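Local coordinates for ASCH domain-containing protein (Pyrococcus horikoshii, PDB 2Z0T) that is of unknown detailed function but probably binds RNA through an ASCH domain of the PUA-like superfamily, at residues E10-E13 against L14-G18; I40-G44 against G45-V49; Q88-D91 against E92-K96. One frame throughout, in Å; residues are numbered along the deposited sequence.

Interaction 1. Residues E10-E13 against L14-G18; sequences EYIE and LIKAG
Lys16 lies alongside Ile12, one helical turn earlier, its aliphatic chain running the same way as the isoleucine branch. CE of Lys16 comes to 3.5 Å from CG2 of Ile12, tighter than usual van der Waals contact. The torsions explain the meeting. The lysine runs extended from CB to CE, with CG anti to its carbonyl carbon (chi1 -67°), and turns only at the last bond. On Ile12 it is the CG2 branch, placed beside the carbonyl carbon, that faces the lysine. The ammonium then passes beyond this turn, and NZ hydrogen-bonds to the carbonyl oxygen of Lys46.

On another side of the helix Leu14 reaches back to Tyr11. CD1 of Leu14 approaches CD1 of the Tyr11 ring obliquely, at 4.2 Å. CG of Glu10 lies over the centre of one face of that ring, 3.8 Å above its plane. CG of Leu14 also rests on the carbonyl oxygen of Glu10, 3.4 Å away. The backbone bond there, from Leu14 N to Glu10 O, is weak.

The next three rungs are sound alpha-helical bonds. Ile15 N, Lys16 N and Ala17 N bond to the carbonyls of Tyr11, Ile12 and Glu13, the last at 2.9 Å from Ala17 N to Glu13 O. Gly18 closes the helix in a Schellman motif, with positive phi (83°). Its N bonds back to Ile15 O.

The helix is amphipathic: Glu10 and Glu13 are exposed, whereas Tyr11, Ile12 and Ile15 are buried. Tyr11 packs on Leu73 and makes a cation-pi contact with Lys20. Ile12 and Ile15 touch Leu47 of strand 47-57, and Ile15 also meets Ile105 and Pro107 of strand 100-107, which seats helix 9-16 against the sheet.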
# COMPACT_ATOMS: atom_id res chain seq x y z
N GLU A 10 -7.19 4.66 -10.03
CA GLU A 10 -5.90 5.18 -10.49
C GLU A 10 -4.73 4.31 -10.08
O GLU A 10 -3.73 4.24 -10.80
CB GLU A 10 -5.68 6.62 -10.00
CG GLU A 10 -5.35 6.77 -8.53
CD GLU A 10 -4.75 8.14 -8.20
OE1 GLU A 10 -3.67 8.47 -8.74
OE2 GLU A 10 -5.36 8.89 -7.41
N TYR A 11 -4.84 3.63 -8.95
CA TYR A 11 -3.76 2.77 -8.48
C TYR A 11 -3.76 1.42 -9.18
O TYR A 11 -2.70 0.81 -9.35
CB TYR A 11 -3.85 2.59 -6.96
CG TYR A 11 -3.70 3.89 -6.22
CD1 TYR A 11 -2.61 4.72 -6.47
CD2 TYR A 11 -4.66 4.31 -5.30
CE1 TYR A 11 -2.47 5.94 -5.81
CE2 TYR A 11 -4.53 5.53 -4.64
CZ TYR A 11 -3.44 6.34 -4.90
OH TYR A 11 -3.32 7.55 -4.26
N ILE A 12 -4.93 0.96 -9.59
CA ILE A 12 -5.02 -0.31 -10.29
C ILE A 12 -4.18 -0.25 -11.56
O ILE A 12 -3.42 -1.17 -11.85
CB ILE A 12 -6.49 -0.64 -10.67
CG1 ILE A 12 -7.31 -0.86 -9.39
CG2 ILE A 12 -6.54 -1.89 -11.55
CD1 ILE A 12 -8.78 -1.17 -9.63
N GLU A 13 -4.30 0.85 -12.30
CA GLU A 13 -3.55 1.03 -13.53
C GLU A 13 -2.04 1.14 -13.30
O GLU A 13 -1.25 0.54 -14.02
CB GLU A 13 -4.05 2.27 -14.27
CG GLU A 13 -3.35 2.51 -15.60
CD GLU A 13 -3.84 3.75 -16.31
OE1 GLU A 13 -3.80 4.84 -15.70
OE2 GLU A 13 -4.27 3.63 -17.48
N LEU A 14 -1.65 1.92 -12.29
CA LEU A 14 -0.24 2.12 -11.97
C LEU A 14 0.46 0.83 -11.56
O LEU A 14 1.63 0.63 -11.87
CB LEU A 14 -0.10 3.16 -10.86
CG LEU A 14 -0.43 4.59 -11.30
CD1 LEU A 14 -0.54 5.50 -10.08
CD2 LEU A 14 0.65 5.10 -12.25
N ILE A 15 -0.27 -0.05 -10.87
CA ILE A 15 0.29 -1.32 -10.46
C ILE A 15 0.45 -2.24 -11.67
O ILE A 15 1.47 -2.89 -11.84
CB ILE A 15 -0.60 -2.01 -9.40
CG1 ILE A 15 -0.62 -1.16 -8.12
CG2 ILE A 15 -0.09 -3.41 -9.11
CD1 ILE A 15 -1.52 -1.71 -7.03
N LYS A 16 -0.58 -2.28 -12.52
CA LYS A 16 -0.53 -3.11 -13.72
C LYS A 16 0.63 -2.68 -14.62
O LYS A 16 1.29 -3.52 -15.23
CB LYS A 16 -1.83 -3.00 -14.51
CG LYS A 16 -3.05 -3.59 -13.82
CD LYS A 16 -4.28 -3.45 -14.71
CE LYS A 16 -5.52 -4.05 -14.07
NZ LYS A 16 -5.40 -5.51 -13.85
N ALA A 17 0.88 -1.38 -14.67
CA ALA A 17 1.94 -0.81 -15.50
C ALA A 17 3.33 -0.97 -14.90
O ALA A 17 4.33 -0.65 -15.55
CB ALA A 17 1.65 0.66 -15.78
N GLY A 18 3.40 -1.46 -13.66
CA GLY A 18 4.69 -1.66 -13.02
C GLY A 18 5.30 -0.44 -12.37
O GLY A 18 6.45 -0.48 -11.92

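Interaction 2. Residues I40-G44 against G45-V49; sequences IIFEG and GKLKV
Phe42 and Leu47 stand side by side, pointing the same way from one face of a two-stranded antiparallel ladder. CD2 of the ring meets CD2 of the leucine at 4.0 Å. Val49 crosses the same ring at a slant, and its CG2 comes to 3.6 Å from CE2 of Phe42. With CG1 anti to the carbonyl carbon (chi1 -59°), CG2 falls between that carbon and the backbone N, where it also touches CB of Ile40. CG2 of Ile40 lies over the centre of one ring face, 3.6 Å above the plane. Met5 of strand 2-5 touches Ile40 and Phe42, and Phe42 also meets Glu23 and Arg25 of strand 22-26.

The segments form a beta hairpin joining strands 39-42 and 47-57. Ile40 and Val49 are a hydrogen-bonded pair, with N and O of each bonded to the other. In the next such pair, Phe42 N donates to Leu47 O at 2.7 Å, with the donor nearly in line with the C=O bond. A classic beta bulge sets Lys46 and Leu47 together opposite Phe42. Glu43, Gly44 and Gly45 all take positive phi in the turn; a side chain on Gly45 would run into the carbonyl oxygen of Gly44.

The other face of the ladder holds the non-hydrogen-bonded pair Ile41 and Lys48, side by side, with CD1 of Ile41 pressed tightly on CG of Lys48 at 3.4 Å. Beside the turn, Glu43 and Lys46 also run together, CG of Glu43 to CD of Lys46 3.9 Å. Their charged ends do not meet: OE1 of Glu43 accepts from Leu7 N.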
# COMPACT_ATOMS: atom_id res chain seq x y z
N ILE A 40 -3.31 -10.93 -2.95
CA ILE A 40 -4.29 -9.89 -2.64
C ILE A 40 -5.18 -9.65 -3.85
O ILE A 40 -4.70 -9.46 -4.96
CB ILE A 40 -3.61 -8.56 -2.24
CG1 ILE A 40 -2.86 -8.72 -0.92
CG2 ILE A 40 -4.67 -7.46 -2.10
CD1 ILE A 40 -2.09 -7.49 -0.49
N ILE A 41 -6.49 -9.70 -3.62
CA ILE A 41 -7.47 -9.47 -4.67
C ILE A 41 -7.97 -8.05 -4.44
O ILE A 41 -8.63 -7.77 -3.44
CB ILE A 41 -8.66 -10.45 -4.57
CG1 ILE A 41 -8.16 -11.89 -4.60
CG2 ILE A 41 -9.64 -10.20 -5.72
CD1 ILE A 41 -7.41 -12.26 -5.86
N PHE A 42 -7.65 -7.15 -5.37
CA PHE A 42 -8.05 -5.75 -5.25
C PHE A 42 -9.36 -5.39 -5.95
O PHE A 42 -9.64 -5.87 -7.05
CB PHE A 42 -6.96 -4.83 -5.82
CG PHE A 42 -5.76 -4.65 -4.93
CD1 PHE A 42 -5.89 -4.12 -3.65
CD2 PHE A 42 -4.48 -4.97 -5.40
CE1 PHE A 42 -4.77 -3.90 -2.85
CE2 PHE A 42 -3.35 -4.75 -4.61
CZ PHE A 42 -3.50 -4.22 -3.33
N GLU A 43 -10.14 -4.55 -5.29
CA GLU A 43 -11.40 -4.03 -5.81
C GLU A 43 -12.28 -5.04 -6.55
O GLU A 43 -12.56 -4.88 -7.74
CB GLU A 43 -11.09 -2.84 -6.73
CG GLU A 43 -12.25 -1.89 -6.98
CD GLU A 43 -12.78 -1.26 -5.70
OE1 GLU A 43 -12.01 -1.10 -4.73
OE2 GLU A 43 -13.98 -0.91 -5.68
N GLY A 44 -12.71 -6.07 -5.83
CA GLY A 44 -13.59 -7.07 -6.42
C GLY A 44 -13.09 -7.82 -7.63
O GLY A 44 -13.88 -8.19 -8.50
N GLY A 45 -11.78 -8.05 -7.71
CA GLY A 45 -11.24 -8.79 -8.83
C GLY A 45 -10.66 -8.00 -9.99
O GLY A 45 -10.23 -8.59 -10.99
N LYS A 46 -10.65 -6.68 -9.89
CA LYS A 46 -10.10 -5.86 -10.96
C LYS A 46 -8.59 -6.05 -11.10
O LYS A 46 -8.01 -5.74 -12.14
CB LYS A 46 -10.43 -4.39 -10.73
CG LYS A 46 -11.90 -4.06 -10.95
CD LYS A 46 -12.20 -2.59 -10.77
CE LYS A 46 -13.65 -2.29 -11.14
NZ LYS A 46 -14.00 -0.87 -10.93
N LEU A 47 -7.97 -6.57 -10.05
CA LEU A 47 -6.53 -6.80 -10.06
C LEU A 47 -6.12 -7.78 -8.97
O LEU A 47 -6.62 -7.71 -7.84
CB LEU A 47 -5.77 -5.48 -9.87
CG LEU A 47 -4.26 -5.59 -9.64
CD1 LEU A 47 -3.57 -6.11 -10.90
CD2 LEU A 47 -3.72 -4.22 -9.26
N LYS A 48 -5.21 -8.69 -9.31
CA LYS A 48 -4.71 -9.68 -8.36
C LYS A 48 -3.20 -9.51 -8.30
O LYS A 48 -2.55 -9.35 -9.33
CB LYS A 48 -5.05 -11.09 -8.84
CG LYS A 48 -4.67 -12.18 -7.85
CD LYS A 48 -4.78 -13.57 -8.47
CE LYS A 48 -6.17 -13.85 -9.00
NZ LYS A 48 -6.26 -15.23 -9.56
N VAL A 49 -2.64 -9.53 -7.09
CA VAL A 49 -1.20 -9.38 -6.95
C VAL A 49 -0.63 -10.38 -5.97
O VAL A 49 -1.34 -10.90 -5.11
CB VAL A 49 -0.82 -7.96 -6.45
CG1 VAL A 49 -1.31 -6.90 -7.43
CG2 VAL A 49 -1.40 -7.72 -5.06

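Interaction 3. Residues Q88-D91 against E92-K96; sequences QFYD and EEREK
Asp91 caps the start of helix 92-98, and the Arg94 side chain crosses it at about a right angle. The compact part is this cap. Arg94 N donates to OD2 of Asp91 at 3.0 Å, approaching from above the carboxylate plane. The carboxylate gets there because CG of Asp91 stands between its own backbone N and carbonyl carbon (chi1 54°). The first regular helical bond follows, from Glu95 N to Asp91 O at 3.1 Å.

Asp91 is thus the N-cap, where the loop after helix 79-87 becomes helix 92-98. Its negative charge would probably suit the positive end of the helix dipole.

The outer part is looser, with Glu92 and Glu93 exposed on the first turn. The bent Arg94 chain brings its guanidinium to the edge of the Tyr90 ring, with planes 82° apart. NH2 of Arg94 lies 3.6 Å from CD1 of Tyr90, which in turn sits over one guanidinium face. The salt bridge from Arg94 NH1 to Asp91 OD1 is long, and that oxygen's position is doubtful. An alanine in place of Arg94 would keep the capping N-H but would probably leave the edge of the Tyr90 ring without the guanidinium beside it. Tyr90 and Arg94 both touch Leu26 of strand 22-26, and the ring of Phe60 meets that of Tyr90 at about 15°. Buried Glu95 forms a salt bridge with Arg87.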
# COMPACT_ATOMS: atom_id res chain seq x y z
N GLN A 88 -6.52 11.24 3.64
CA GLN A 88 -7.88 11.21 3.13
C GLN A 88 -8.52 9.87 3.48
O GLN A 88 -9.75 9.76 3.58
CB GLN A 88 -7.88 11.41 1.61
CG GLN A 88 -7.15 12.66 1.16
CD GLN A 88 -7.60 13.90 1.91
OE1 GLN A 88 -8.78 14.25 1.90
NE2 GLN A 88 -6.66 14.57 2.57
N PHE A 89 -7.68 8.86 3.68
CA PHE A 89 -8.15 7.51 4.02
C PHE A 89 -7.99 7.17 5.49
O PHE A 89 -8.86 6.54 6.09
CB PHE A 89 -7.36 6.45 3.24
CG PHE A 89 -7.44 6.59 1.75
CD1 PHE A 89 -8.64 6.42 1.08
CD2 PHE A 89 -6.29 6.86 1.01
CE1 PHE A 89 -8.70 6.50 -0.31
CE2 PHE A 89 -6.34 6.94 -0.38
CZ PHE A 89 -7.55 6.76 -1.04
N TYR A 90 -6.87 7.58 6.07
CA TYR A 90 -6.56 7.24 7.46
C TYR A 90 -6.24 8.42 8.36
O TYR A 90 -5.38 9.24 8.04
CB TYR A 90 -5.37 6.27 7.47
CG TYR A 90 -5.44 5.22 6.38
CD1 TYR A 90 -6.42 4.23 6.40
CD2 TYR A 90 -4.53 5.23 5.32
CE1 TYR A 90 -6.50 3.27 5.40
CE2 TYR A 90 -4.60 4.26 4.31
CZ TYR A 90 -5.59 3.29 4.35
OH TYR A 90 -5.69 2.36 3.35
N ASP A 91 -6.91 8.48 9.50
CA ASP A 91 -6.69 9.56 10.46
C ASP A 91 -5.42 9.31 11.27
O ASP A 91 -4.94 8.18 11.38
CB ASP A 91 -7.87 9.70 11.42
CG ASP A 91 -8.22 8.40 12.10
OD1 ASP A 91 -8.99 7.61 11.51
OD2 ASP A 91 -7.72 8.15 13.22
N GLU A 92 -4.90 10.38 11.86
CA GLU A 92 -3.68 10.32 12.66
C GLU A 92 -3.78 9.39 13.87
O GLU A 92 -2.80 8.74 14.23
CB GLU A 92 -3.30 11.72 13.11
CG GLU A 92 -3.19 12.70 11.95
CD GLU A 92 -3.04 14.14 12.41
OE1 GLU A 92 -1.96 14.49 12.93
OE2 GLU A 92 -4.00 14.92 12.25
N GLU A 93 -4.94 9.31 14.50
CA GLU A 93 -5.09 8.43 15.65
C GLU A 93 -4.86 6.97 15.27
O GLU A 93 -4.19 6.23 15.99
CB GLU A 93 -6.47 8.59 16.29
CG GLU A 93 -6.61 9.84 17.14
CD GLU A 93 -5.64 9.86 18.31
OE1 GLU A 93 -5.63 8.89 19.09
OE2 GLU A 93 -4.89 10.85 18.45
N ARG A 94 -5.41 6.55 14.13
CA ARG A 94 -5.24 5.18 13.67
C ARG A 94 -3.78 4.93 13.27
O ARG A 94 -3.24 3.86 13.54
CB ARG A 94 -6.16 4.89 12.48
CG ARG A 94 -7.63 4.75 12.87
CD ARG A 94 -8.54 4.89 11.65
NE ARG A 94 -8.44 3.78 10.71
CZ ARG A 94 -8.93 3.80 9.48
NH1 ARG A 94 -9.56 4.88 9.03
NH2 ARG A 94 -8.81 2.73 8.70
N GLU A 95 -3.17 5.91 12.63
CA GLU A 95 -1.78 5.81 12.20
C GLU A 95 -0.88 5.57 13.41
O GLU A 95 -0.02 4.69 13.40
CB GLU A 95 -1.35 7.08 11.46
CG GLU A 95 0.07 7.05 10.92
CD GLU A 95 0.45 8.33 10.20
OE1 GLU A 95 -0.39 9.25 10.12
OE2 GLU A 95 1.60 8.41 9.70
N LYS A 96 -1.09 6.36 14.46
CA LYS A 96 -0.30 6.24 15.68
C LYS A 96 -0.58 4.92 16.41
O LYS A 96 0.33 4.33 17.00
CB LYS A 96 -0.59 7.42 16.61
CG LYS A 96 0.11 8.72 16.23
CD LYS A 96 -0.18 9.13 14.79
CE LYS A 96 0.43 10.48 14.44
NZ LYS A 96 0.16 10.85 13.02

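How the interactions relate
Interactions 1 and 2 join on one side of the fold, where CD1 of Ile12 packs at 3.8 Å on CB of Lys46. Each has a buried apolar face and an exposed polar margin. Interaction 1 belongs to helix 9-16, and interaction 2 to the hairpin of strands 39-42 and 47-57, against which that helix rests. Interaction 3 is a surface contact at the start of helix 92-98. Its centre lies about 24 Å from the centre of each of the others, and it touches neither. Aliphatic and aromatic packing beside backbone bonds marks the first two; a capping carboxylate and a guanidinium mark the third. Glycines shape the chain at the helix end of interaction 1 and the turn of interaction 2.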